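Computational Design of Enzyme (Synthetic construct, PDB 3TP4) is an engineered protein on a glycosyl hydrolase family 26 barrel scaffold, computationally designed to carry an activated serine in a catalytic triad, probably as the nucleophile. Local coordinates at residues S42-G47 / T53-N58. Sequence-based numbering, arbitrary orientation.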
loop_
_atom_site.group_PDB
_atom_site.type_symbol
_atom_site.label_atom_id
_atom_site.label_comp_id
_atom_site.label_asym_id
_atom_site.label_seq_id
_atom_site.Cartn_x
_atom_site.Cartn_y
_atom_site.Cartn_z
ATOM N N SER A 42 -20.065 -5.570 2.457
ATOM C CA SER A 42 -21.043 -4.487 2.351
ATOM C C SER A 42 -21.732 -4.572 0.994
ATOM O O SER A 42 -21.061 -4.578 -0.029
ATOM C CB SER A 42 -20.357 -3.127 2.473
ATOM O OG SER A 42 -19.548 -3.064 3.634
ATOM N N GLY A 43 -23.063 -4.654 0.985
ATOM C CA GLY A 43 -23.813 -4.727 -0.260
ATOM C C GLY A 43 -25.203 -4.121 -0.158
ATOM O O GLY A 43 -25.808 -4.123 0.915
ATOM N N LEU A 44 -25.710 -3.599 -1.270
ATOM C CA LEU A 44 -27.072 -3.072 -1.316
ATOM C C LEU A 44 -28.044 -4.103 -1.862
ATOM O O LEU A 44 -29.252 -3.943 -1.728
ATOM C CB LEU A 44 -27.166 -1.811 -2.176
ATOM C CG LEU A 44 -26.049 -0.776 -2.073
ATOM C CD1 LEU A 44 -26.558 0.557 -2.582
ATOM C CD2 LEU A 44 -25.569 -0.649 -0.649
ATOM N N THR A 45 -27.532 -5.157 -2.486
ATOM C CA THR A 45 -28.416 -6.148 -3.099
ATOM C C THR A 45 -28.274 -7.506 -2.432
ATOM O O THR A 45 -28.942 -8.461 -2.814
ATOM C CB THR A 45 -28.122 -6.344 -4.604
ATOM O OG1 THR A 45 -26.888 -7.055 -4.761
ATOM C CG2 THR A 45 -28.037 -5.020 -5.316
ATOM N N THR A 46 -27.394 -7.591 -1.441
ATOM C CA THR A 46 -27.040 -8.875 -0.841
ATOM C C THR A 46 -27.872 -9.217 0.386
ATOM O O THR A 46 -27.934 -10.377 0.794
ATOM C CB THR A 46 -25.583 -8.867 -0.379
ATOM O OG1 THR A 46 -25.373 -7.716 0.444
ATOM C CG2 THR A 46 -24.636 -8.810 -1.587
ATOM N N GLY A 47 -28.491 -8.208 0.987
ATOM C CA GLY A 47 -29.017 -8.368 2.331
ATOM C C GLY A 47 -27.838 -8.603 3.263
ATOM O O GLY A 47 -26.712 -8.248 2.923
ATOM N N THR A 53 -21.280 -13.374 -0.727
ATOM C CA THR A 53 -22.090 -12.720 -1.750
ATOM C C THR A 53 -21.644 -11.280 -1.958
ATOM O O THR A 53 -21.036 -10.692 -1.069
ATOM C CB THR A 53 -23.588 -12.736 -1.391
ATOM O OG1 THR A 53 -23.788 -12.035 -0.153
ATOM C CG2 THR A 53 -24.098 -14.179 -1.265
ATOM N N SER A 54 -21.971 -10.716 -3.123
ATOM C CA SER A 54 -21.477 -9.397 -3.535
ATOM C C SER A 54 -22.408 -8.707 -4.536
ATOM O O SER A 54 -22.959 -9.361 -5.420
ATOM C CB SER A 54 -20.097 -9.559 -4.174
ATOM O OG SER A 54 -19.673 -8.363 -4.806
ATOM N N ASP A 55 -22.574 -7.392 -4.415
ATOM C CA ASP A 55 -23.296 -6.625 -5.430
ATOM C C ASP A 55 -22.667 -6.811 -6.811
ATOM O O ASP A 55 -23.350 -6.738 -7.827
ATOM C CB ASP A 55 -23.279 -5.129 -5.121
ATOM C CG ASP A 55 -24.173 -4.758 -3.951
ATOM O OD1 ASP A 55 -24.964 -5.613 -3.516
ATOM O OD2 ASP A 55 -24.079 -3.609 -3.478
ATOM N N VAL A 56 -21.356 -7.010 -6.842
ATOM C CA VAL A 56 -20.649 -7.172 -8.103
ATOM C C VAL A 56 -21.083 -8.461 -8.783
ATOM O O VAL A 56 -21.329 -8.485 -9.981
ATOM C CB VAL A 56 -19.128 -7.195 -7.912
ATOM C CG1 VAL A 56 -18.445 -7.490 -9.245
ATOM C CG2 VAL A 56 -18.650 -5.872 -7.355
ATOM N N LYS A 57 -21.165 -9.532 -8.007
ATOM C CA LYS A 57 -21.664 -10.799 -8.517
ATOM C C LYS A 57 -23.113 -10.652 -8.988
ATOM O O LYS A 57 -23.468 -11.122 -10.069
ATOM C CB LYS A 57 -21.524 -11.883 -7.435
ATOM C CG LYS A 57 -22.266 -13.190 -7.703
ATOM C CD LYS A 57 -21.711 -13.926 -8.924
ATOM C CE LYS A 57 -22.444 -15.245 -9.145
ATOM N NZ LYS A 57 -21.907 -16.010 -10.314
ATOM N N ASN A 58 -23.950 -9.983 -8.198
ATOM C CA ASN A 58 -25.365 -9.853 -8.569
ATOM C C ASN A 58 -25.581 -9.008 -9.819
ATOM O O ASN A 58 -26.461 -9.300 -10.622
ATOM C CB ASN A 58 -26.219 -9.323 -7.411
ATOM C CG ASN A 58 -26.243 -10.277 -6.221
ATOM O OD1 ASN A 58 -25.904 -11.450 -6.348
ATOM N ND2 ASN A 58 -26.633 -9.769 -5.060
HETATM O O HOH W 1 -20.994 -5.805 -2.570
#
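A buried carboxylate holding a loop by its backbone N-H groups is the theme of the contact between 42-47 and 53-58, where D55, in the first turn of helix 55-60, meets the loop that follows strand 32-37. The two carboxylate oxygens divide the work. D55 OD2 accepts from L44 N at 2.7 Å through its syn lone pair, in a bond that is almost straight (175°). D55 OD1 takes two donors from one residue, T45 N at 2.8 Å and T45 OG1 at 2.7 Å. Both arrive from the same face of the carboxylate, the hydroxyl the further out of plane (38°). That hydroxyl sits between its own backbone N and carbonyl carbon (chi1 72°), which brings it beside T45 N; it donates to D55 while accepting from N58 ND2 at 2.7 Å, close to the plane of the N58 amide. Replacing D55 with alanine would probably leave the amides of L44 and T45 without their acceptor and the loop less firmly held to the helix start. The T46 methyl adds the packing: CG2 lies 3.6 Å from S54 N and equally near T53 OG1, over the start of the helix. One water joins S42 O to D55 N, 2.9 Å from the latter. S54 is the N-cap of the helix, its OG accepting from V56 N and also hydrogen-bonded to T39. N324 gives D55 OD2 a second partner and E323 is hydrogen-bonded to S42 OG, both residues just after strand 318-321, while on the inner side of helix 55-60 V56 packs on F34 and H36 of strand 32-37.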